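Local coordinates for N-acetylmuramoyl-L-alanine amidase domain-containing protein SAOUHSC_02979 (Staphylococcus aureus, PDB 5T1Q) that probably acts as a secreted cell-wall amidase, represented here by a piece that joins a glucosaminidase-family domain to a C-terminal CHAP domain, at residues S103-L108 and V120-L125; S243-Y248 and Y256-M261. All coordinates share one frame; numbering follows the deposited sequence. Where two conformers were deposited one is given.

Interaction 1: residues S103-L108 and V120-L125; sequences SPNHNL and VPFNTL
The side-chain amide of N105 meets V120 and F122 of strand 119-128, within the glucosaminidase-family domain, which belongs to the lysozyme clan. The strand pairs antiparallel with strand 131-140, and the two form a beta hairpin. Segment 103-108 is an irregular loop that follows helix 82-93. A cis peptide bond before P104 turns the chain just ahead of N105.

The N105 side chain reaches out from the loop with CG opposite its own carbonyl carbon (chi1 -60°). Its two amide ends go to different neighbours. The oxygen end lies against the isopropyl group of V120, and N105 OD1 is 3.6 Å from V120 CG2. V120 CG1 is 3.8 Å from N105 CG, so both methyls take part. The two side chains cross at about a right angle.

The nitrogen end goes to F122. N105 ND2 sits at the edge of the ring, close to its plane, and the amide and ring planes are 87° apart. This is van der Waals contact; no hydrogen bond joins the two segments.

The polar atoms of this buried amide are satisfied elsewhere. OD1 accepts a hydrogen bond from K141 NZ, and ND2 donates to A99 O. Together these bonds limit rotation of the amide. The backbone of N105 also bonds to Y142, just past strand 131-140. The loop is therefore joined to strand 119-128 and to the residues just after strand 131-140. At the F122 end, N105 ND2 lies 3.7 Å from F122 CE1 and 3.8 Å from F122 CZ.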
ATOM      1  N   SER A 103     -18.700  -0.458  -1.858  1.00 46.19           N
ATOM      2  CA  SER A 103     -19.964  -0.589  -1.146  1.00 47.68           C
ATOM      3  C   SER A 103     -19.801  -1.501   0.070  1.00 46.47           C
ATOM      4  O   SER A 103     -19.095  -2.502  -0.013  1.00 45.87           O
ATOM      5  CB  SER A 103     -21.050  -1.144  -2.074  1.00 50.57           C
ATOM      6  OG  SER A 103     -22.275  -1.342  -1.382  1.00 54.13           O
ATOM      7  N   PRO A 104     -20.444  -1.178   1.196  1.00 47.26           N
ATOM      8  CA  PRO A 104     -21.325  -0.011   1.365  1.00 47.76           C
ATOM      9  C   PRO A 104     -20.644   1.165   2.075  1.00 45.32           C
ATOM     10  O   PRO A 104     -21.326   2.051   2.561  1.00 44.55           O
ATOM     11  CB  PRO A 104     -22.432  -0.575   2.251  1.00 50.04           C
ATOM     12  CG  PRO A 104     -21.706  -1.538   3.128  1.00 49.62           C
ATOM     13  CD  PRO A 104     -20.672  -2.184   2.248  1.00 48.16           C
ATOM     14  N   ASN A 105     -19.314   1.192   2.105  1.00 42.62           N
ATOM     15  CA  ASN A 105     -18.588   2.228   2.856  1.00 41.81           C
ATOM     16  C   ASN A 105     -18.227   3.464   2.028  1.00 41.43           C
ATOM     17  O   ASN A 105     -18.332   4.584   2.518  1.00 41.51           O
ATOM     18  CB  ASN A 105     -17.374   1.591   3.511  1.00 40.21           C
ATOM     19  CG  ASN A 105     -17.762   0.473   4.464  1.00 40.88           C
ATOM     20  OD1 ASN A 105     -18.717   0.601   5.237  1.00 43.67           O
ATOM     21  ND2 ASN A 105     -17.031  -0.623   4.415  1.00 40.66           N
ATOM     22  N   HIS A 106     -17.788   3.248   0.791  1.00 41.58           N
ATOM     23  CA  HIS A 106     -17.505   4.331  -0.172  1.00 41.67           C
ATOM     24  C   HIS A 106     -16.498   5.425   0.272  1.00 40.39           C
ATOM     25  O   HIS A 106     -16.482   6.519  -0.295  1.00 40.15           O
ATOM     26  CB  HIS A 106     -18.831   5.005  -0.588  1.00 44.82           C
ATOM     27  CG  HIS A 106     -19.866   4.059  -1.124  1.00 46.80           C
ATOM     28  ND1 HIS A 106     -20.965   3.661  -0.390  1.00 48.79           N
ATOM     29  CD2 HIS A 106     -19.983   3.453  -2.331  1.00 47.52           C
ATOM     30  CE1 HIS A 106     -21.710   2.848  -1.118  1.00 49.45           C
ATOM     31  NE2 HIS A 106     -21.139   2.707  -2.301  1.00 49.06           N
ATOM     32  N   ASN A 107     -15.658   5.123   1.261  1.00 38.44           N
ATOM     33  CA  ASN A 107     -14.677   6.081   1.788  1.00 37.12           C
ATOM     34  C   ASN A 107     -13.374   5.924   0.982  1.00 36.21           C
ATOM     35  O   ASN A 107     -12.596   4.994   1.198  1.00 34.97           O
ATOM     36  CB  ASN A 107     -14.484   5.803   3.282  1.00 36.72           C
ATOM     37  CG  ASN A 107     -13.606   6.827   3.992  1.00 36.22           C
ATOM     38  OD1 ASN A 107     -12.876   7.601   3.374  1.00 36.29           O
ATOM     39  ND2 ASN A 107     -13.682   6.830   5.316  1.00 36.53           N
ATOM     40  N   LEU A 108     -13.156   6.846   0.054  1.00 36.60           N
ATOM     41  CA  LEU A 108     -12.011   6.799  -0.843  1.00 35.77           C
ATOM     42  C   LEU A 108     -10.725   7.413  -0.318  1.00 35.19           C
ATOM     43  O   LEU A 108      -9.646   7.133  -0.866  1.00 35.32           O
ATOM     44  CB  LEU A 108     -12.350   7.526  -2.140  1.00 36.57           C
ATOM     45  CG  LEU A 108     -13.564   7.055  -2.913  1.00 37.77           C
ATOM     46  CD1 LEU A 108     -13.662   7.880  -4.183  1.00 38.87           C
ATOM     47  CD2 LEU A 108     -13.468   5.573  -3.227  1.00 37.82           C
ATOM     48  N   VAL A 120     -17.811   3.077  10.202  1.00 43.47           N
ATOM     49  CA  VAL A 120     -17.425   1.668  10.012  1.00 42.75           C
ATOM     50  C   VAL A 120     -16.025   1.405  10.595  1.00 41.36           C
ATOM     51  O   VAL A 120     -15.070   2.130  10.275  1.00 39.52           O
ATOM     52  CB  VAL A 120     -17.473   1.242   8.516  1.00 42.03           C
ATOM     53  CG1 VAL A 120     -16.445   1.997   7.682  1.00 39.96           C
ATOM     54  CG2 VAL A 120     -17.276  -0.267   8.371  1.00 41.34           C
ATOM     55  N   PRO A 121     -15.898   0.378  11.460  1.00 41.91           N
ATOM     56  CA  PRO A 121     -14.597   0.080  12.069  1.00 41.16           C
ATOM     57  C   PRO A 121     -13.638  -0.696  11.154  1.00 39.01           C
ATOM     58  O   PRO A 121     -14.038  -1.669  10.511  1.00 39.96           O
ATOM     59  CB  PRO A 121     -14.970  -0.765  13.293  1.00 43.08           C
ATOM     60  CG  PRO A 121     -16.236  -1.437  12.904  1.00 44.48           C
ATOM     61  CD  PRO A 121     -16.977  -0.437  12.057  1.00 44.45           C
ATOM     62  N   PHE A 122     -12.389  -0.247  11.101  1.00 36.98           N
ATOM     63  CA  PHE A 122     -11.344  -0.902  10.302  1.00 35.43           C
ATOM     64  C   PHE A 122     -10.014  -0.890  11.003  1.00 35.09           C
ATOM     65  O   PHE A 122      -9.701   0.039  11.752  1.00 34.90           O
ATOM     66  CB  PHE A 122     -11.137  -0.210   8.948  1.00 33.85           C
ATOM     67  CG  PHE A 122     -12.020  -0.722   7.858  1.00 33.82           C
ATOM     68  CD1 PHE A 122     -13.303  -0.226   7.688  1.00 34.78           C
ATOM     69  CD2 PHE A 122     -11.560  -1.697   6.983  1.00 32.85           C
ATOM     70  CE1 PHE A 122     -14.114  -0.699   6.667  1.00 34.88           C
ATOM     71  CE2 PHE A 122     -12.370  -2.181   5.972  1.00 33.30           C
ATOM     72  CZ  PHE A 122     -13.648  -1.679   5.812  1.00 34.20           C
ATOM     73  N   ASN A 123      -9.242  -1.949  10.758  1.00 34.62           N
ATOM     74  CA  ASN A 123      -7.868  -2.017  11.213  1.00 34.58           C
ATOM     75  C   ASN A 123      -7.104  -1.195  10.186  1.00 32.95           C
ATOM     76  O   ASN A 123      -7.353  -1.302   8.984  1.00 32.47           O
ATOM     77  CB  ASN A 123      -7.389  -3.461  11.281  1.00 34.72           C
ATOM     78  CG  ASN A 123      -8.117  -4.242  12.347  1.00 37.08           C
ATOM     79  OD1 ASN A 123      -8.198  -3.811  13.504  1.00 38.31           O
ATOM     80  ND2 ASN A 123      -8.660  -5.384  11.972  1.00 38.47           N
ATOM     81  N   THR A 124      -6.207  -0.346  10.654  1.00 33.03           N
ATOM     82  CA  THR A 124      -5.498   0.552   9.771  1.00 32.86           C
ATOM     83  C   THR A 124      -4.021   0.553  10.172  1.00 33.07           C
ATOM     84  O   THR A 124      -3.687   0.558  11.361  1.00 32.99           O
ATOM     85  CB  THR A 124      -6.171   1.957   9.777  1.00 33.16           C
ATOM     86  OG1 THR A 124      -5.642   2.778   8.733  1.00 33.05           O
ATOM     87  CG2 THR A 124      -6.014   2.652  11.106  1.00 34.18           C
ATOM     88  N   LEU A 125      -3.149   0.535   9.166  1.00 31.59           N
ATOM     89  CA  LEU A 125      -1.719   0.437   9.394  1.00 32.56           C
ATOM     90  C   LEU A 125      -1.074   1.788   9.632  1.00 33.00           C
ATOM     91  O   LEU A 125      -1.363   2.772   8.942  1.00 32.86           O
ATOM     92  CB  LEU A 125      -1.050  -0.263   8.218  1.00 32.30           C
ATOM     93  CG  LEU A 125      -1.602  -1.655   7.901  1.00 33.25           C
ATOM     94  CD1 LEU A 125      -1.051  -2.159   6.570  1.00 33.26           C
ATOM     95  CD2 LEU A 125      -1.311  -2.627   9.032  1.00 34.78           C
TER

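Interaction 2: residues S243-Y248 and Y256-M261; sequences SDSMPY and YVYNRM
P247 and Y258 make the main apolar contact. The proline ring comes down on one face of the tyrosine ring, almost over its centre. This is a CH-pi contact. P247 CG is 3.4 Å from the centroid of the Y258 ring, 9° off the ring normal. The Y258 side chain leaves the helix with CG opposite its backbone N (chi1 174°), and this carries the ring out to the loop.

Y248 adds a second apolar contact nearer the helix. Y248 CD2 is 4.1 Å from Y258 CB, and the two tyrosine side chains cross at about a right angle. The Y248 hydroxyl is engaged away from this contact, with S269 O and L272 N, and its ring also meets W278.

The contact belongs to the CHAP domain, a fold of the papain-like peptidase clan. Helix 253-262 carries Y258, and the loop leading into it packs against its side. C253 at the start of this helix, with H314 and E331, may form a Cys-His-Glu triad of the kind expected in this clan.

The two serine hydroxyls only approach Y258. S243 OG lies at the edge of the ring, 3.7 Å from Y258 CE1. S243 OG also makes a weak hydrogen bond to S245 O within the loop, at 3.5 Å. S243 is poorly ordered, so its position is less certain. S245 OG approaches the far end of the same tyrosine, 3.6 Å from Y258 OH. That hydroxyl has a weak hydrogen bond with K262 NZ, one turn further along the helix.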
ATOM      1  N   SER A 243      -4.345 -11.742  -8.727  1.00 73.27           N
ATOM      2  CA  SER A 243      -5.677 -12.162  -8.329  1.00 75.47           C
ATOM      3  C   SER A 243      -6.570 -11.044  -7.805  1.00 74.73           C
ATOM      4  O   SER A 243      -6.112  -9.945  -7.469  1.00 73.00           O
ATOM      5  CB  SER A 243      -5.569 -13.265  -7.264  1.00 76.21           C
ATOM      6  OG  SER A 243      -4.898 -12.796  -6.105  1.00 75.13           O
ATOM      7  N   ASP A 244      -7.858 -11.361  -7.765  1.00 72.94           N
ATOM      8  CA  ASP A 244      -8.880 -10.486  -7.223  1.00 73.44           C
ATOM      9  C   ASP A 244      -9.101 -10.916  -5.770  1.00 68.39           C
ATOM     10  O   ASP A 244      -9.306 -10.071  -4.894  1.00 70.86           O
ATOM     11  CB  ASP A 244     -10.174 -10.628  -8.021  1.00 79.39           C
ATOM     12  CG  ASP A 244      -9.969 -10.412  -9.517  1.00 84.28           C
ATOM     13  OD1 ASP A 244      -8.996  -9.722  -9.906  1.00 87.27           O
ATOM     14  OD2 ASP A 244     -10.785 -10.937 -10.305  1.00 88.62           O
ATOM     15  N   SER A 245      -9.051 -12.235  -5.532  1.00 60.49           N
ATOM     16  CA  SER A 245      -9.222 -12.814  -4.188  1.00 55.10           C
ATOM     17  C   SER A 245      -8.173 -12.281  -3.194  1.00 49.35           C
ATOM     18  O   SER A 245      -7.105 -11.789  -3.600  1.00 48.07           O
ATOM     19  CB  SER A 245      -9.152 -14.345  -4.241  1.00 56.04           C
ATOM     20  OG  SER A 245      -7.856 -14.790  -4.632  1.00 57.57           O
HETATM   21  N   MSE A 246      -8.483 -12.410  -1.907  0.50 44.47           N
HETATM   22  CA  MSE A 246      -7.631 -11.906  -0.833  0.50 40.52           C
HETATM   23  C   MSE A 246      -7.487 -12.917   0.272  0.50 37.50           C
HETATM   24  O   MSE A 246      -8.128 -12.791   1.307  0.50 36.84           O
HETATM   25  CB  MSE A 246      -8.339 -10.664  -0.308  0.50 40.54           C
HETATM   26  CG  MSE A 246      -7.421  -9.810   0.556  0.50 39.33           C
HETATM   27 SE   MSE A 246      -6.078  -8.902  -0.561  0.50 37.83          SE
HETATM   28  CE  MSE A 246      -7.143  -8.623  -2.195  0.50 39.86           C
ATOM     29  N   PRO A 247      -6.651 -13.930   0.075  1.00 34.92           N
ATOM     30  CA  PRO A 247      -6.473 -14.969   1.105  1.00 32.51           C
ATOM     31  C   PRO A 247      -5.673 -14.506   2.344  1.00 28.43           C
ATOM     32  O   PRO A 247      -5.830 -15.088   3.406  1.00 27.29           O
ATOM     33  CB  PRO A 247      -5.758 -16.096   0.347  1.00 32.79           C
ATOM     34  CG  PRO A 247      -5.003 -15.400  -0.717  1.00 33.11           C
ATOM     35  CD  PRO A 247      -5.749 -14.142  -1.071  1.00 33.78           C
ATOM     36  N   TYR A 248      -4.849 -13.468   2.196  1.00 25.35           N
ATOM     37  CA  TYR A 248      -4.064 -12.899   3.308  1.00 23.91           C
ATOM     38  C   TYR A 248      -4.248 -11.363   3.314  1.00 24.12           C
ATOM     39  O   TYR A 248      -4.511 -10.775   2.265  1.00 24.20           O
ATOM     40  CB  TYR A 248      -2.567 -13.275   3.173  1.00 22.19           C
ATOM     41  CG  TYR A 248      -2.325 -14.776   3.147  1.00 21.16           C
ATOM     42  CD1 TYR A 248      -2.271 -15.508   4.328  1.00 20.61           C
ATOM     43  CD2 TYR A 248      -2.201 -15.472   1.937  1.00 20.93           C
ATOM     44  CE1 TYR A 248      -2.089 -16.878   4.318  1.00 20.43           C
ATOM     45  CE2 TYR A 248      -2.011 -16.858   1.916  1.00 20.43           C
ATOM     46  CZ  TYR A 248      -1.956 -17.545   3.106  1.00 20.51           C
ATOM     47  OH  TYR A 248      -1.777 -18.900   3.118  1.00 20.84           O
ATOM     48  N   TYR A 256       2.096 -10.914  -0.073  1.00 18.09           N
ATOM     49  CA  TYR A 256       3.050 -10.646  -1.148  1.00 17.83           C
ATOM     50  C   TYR A 256       3.527 -11.939  -1.794  1.00 17.29           C
ATOM     51  O   TYR A 256       3.541 -12.041  -3.020  1.00 17.17           O
ATOM     52  CB  TYR A 256       4.245  -9.778  -0.672  1.00 17.24           C
ATOM     53  CG  TYR A 256       5.286  -9.655  -1.748  1.00 17.49           C
ATOM     54  CD1 TYR A 256       5.151  -8.711  -2.773  1.00 17.77           C
ATOM     55  CD2 TYR A 256       6.390 -10.523  -1.784  1.00 17.01           C
ATOM     56  CE1 TYR A 256       6.088  -8.623  -3.780  1.00 18.05           C
ATOM     57  CE2 TYR A 256       7.321 -10.456  -2.806  1.00 17.04           C
ATOM     58  CZ  TYR A 256       7.171  -9.504  -3.795  1.00 17.57           C
ATOM     59  OH  TYR A 256       8.091  -9.425  -4.797  1.00 17.65           O
ATOM     60  N   VAL A 257       3.910 -12.922  -0.979  1.00 16.63           N
ATOM     61  CA  VAL A 257       4.398 -14.183  -1.531  1.00 16.86           C
ATOM     62  C   VAL A 257       3.311 -14.940  -2.337  1.00 17.96           C
ATOM     63  O   VAL A 257       3.594 -15.513  -3.392  1.00 17.91           O
ATOM     64  CB  VAL A 257       5.027 -15.072  -0.449  1.00 16.28           C
ATOM     65  CG1 VAL A 257       5.511 -16.377  -1.055  1.00 16.19           C
ATOM     66  CG2 VAL A 257       6.180 -14.345   0.248  1.00 16.07           C
ATOM     67  N   TYR A 258       2.084 -14.932  -1.832  1.00 19.31           N
ATOM     68  CA  TYR A 258       0.961 -15.534  -2.525  1.00 20.95           C
ATOM     69  C   TYR A 258       0.824 -14.931  -3.924  1.00 21.17           C
ATOM     70  O   TYR A 258       0.737 -15.665  -4.912  1.00 20.50           O
ATOM     71  CB  TYR A 258      -0.332 -15.332  -1.722  1.00 22.69           C
ATOM     72  CG  TYR A 258      -1.594 -15.800  -2.433  1.00 24.92           C
ATOM     73  CD1 TYR A 258      -2.286 -14.948  -3.302  1.00 26.50           C
ATOM     74  CD2 TYR A 258      -2.098 -17.079  -2.228  1.00 26.32           C
ATOM     75  CE1 TYR A 258      -3.440 -15.374  -3.964  1.00 28.73           C
ATOM     76  CE2 TYR A 258      -3.248 -17.513  -2.882  1.00 28.34           C
ATOM     77  CZ  TYR A 258      -3.907 -16.661  -3.752  1.00 29.75           C
ATOM     78  OH  TYR A 258      -5.052 -17.101  -4.384  1.00 35.20           O
ATOM     79  N   ASN A 259       0.829 -13.594  -3.997  1.00 21.93           N
ATOM     80  CA  ASN A 259       0.692 -12.883  -5.287  1.00 23.07           C
ATOM     81  C   ASN A 259       1.894 -13.035  -6.199  1.00 22.81           C
ATOM     82  O   ASN A 259       1.744 -13.288  -7.388  1.00 23.02           O
ATOM     83  CB  ASN A 259       0.377 -11.401  -5.072  1.00 24.21           C
ATOM     84  CG  ASN A 259      -1.077 -11.172  -4.681  1.00 26.31           C
ATOM     85  OD1 ASN A 259      -1.409 -11.092  -3.504  1.00 28.63           O
ATOM     86  ND2 ASN A 259      -1.953 -11.177  -5.657  1.00 28.21           N
ATOM     87  N   ARG A 260       3.091 -12.915  -5.644  1.00 22.51           N
ATOM     88  CA  ARG A 260       4.292 -13.024  -6.462  1.00 22.48           C
ATOM     89  C   ARG A 260       4.384 -14.400  -7.096  1.00 23.39           C
ATOM     90  O   ARG A 260       4.761 -14.516  -8.255  1.00 22.98           O
ATOM     91  CB  ARG A 260       5.539 -12.704  -5.628  1.00 21.74           C
ATOM     92  CG  ARG A 260       6.864 -12.750  -6.383  1.00 21.58           C
ATOM     93  CD  ARG A 260       6.889 -11.764  -7.525  1.00 21.94           C
ATOM     94  NE  ARG A 260       8.203 -11.663  -8.148  1.00 22.09           N
ATOM     95  CZ  ARG A 260       8.477 -10.914  -9.210  1.00 22.48           C
ATOM     96  NH1 ARG A 260       7.520 -10.200  -9.802  1.00 23.20           N
ATOM     97  NH2 ARG A 260       9.715 -10.888  -9.697  1.00 22.86           N
HETATM   98  N   MSE A 261       4.011 -15.437  -6.340  1.00 24.89           N
HETATM   99  CA  MSE A 261       4.039 -16.819  -6.852  1.00 27.14           C
HETATM  100  C   MSE A 261       3.081 -16.975  -8.013  1.00 28.30           C
HETATM  101  O   MSE A 261       3.378 -17.674  -8.984  1.00 27.95           O
HETATM  102  CB  MSE A 261       3.688 -17.841  -5.772  1.00 28.36           C
HETATM  103  CG  MSE A 261       4.874 -18.073  -4.838  1.00 30.23           C
HETATM  104 SE   MSE A 261       4.368 -19.346  -3.411  1.00 32.74          SE
HETATM  105  CE  MSE A 261       4.982 -20.888  -4.454  1.00 32.61           C
TER

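From the N terminus, helix 9-13 comes first, then strands 37-39 and 52-54, which join the mixed sheet of the CHAP part, with 37-39 beside 339-345. Helices 58-78 and 82-93 of the glucosaminidase-family part follow. Interaction 1 then closes a short loop of 11 residues and ties the segment after helix 82-93 to the hairpin 119-128/131-140. Helices 145-158, 178-185 and 195-205 follow. Interaction 2 closes over seven residues, the last three of them in the first turn of helix 253-262, and packs 243-248 on that helix. The two contacts come in series; they neither nest nor cross. The centres of interactions 1 and 2 are about 21 Å apart. Each stays within its own domain.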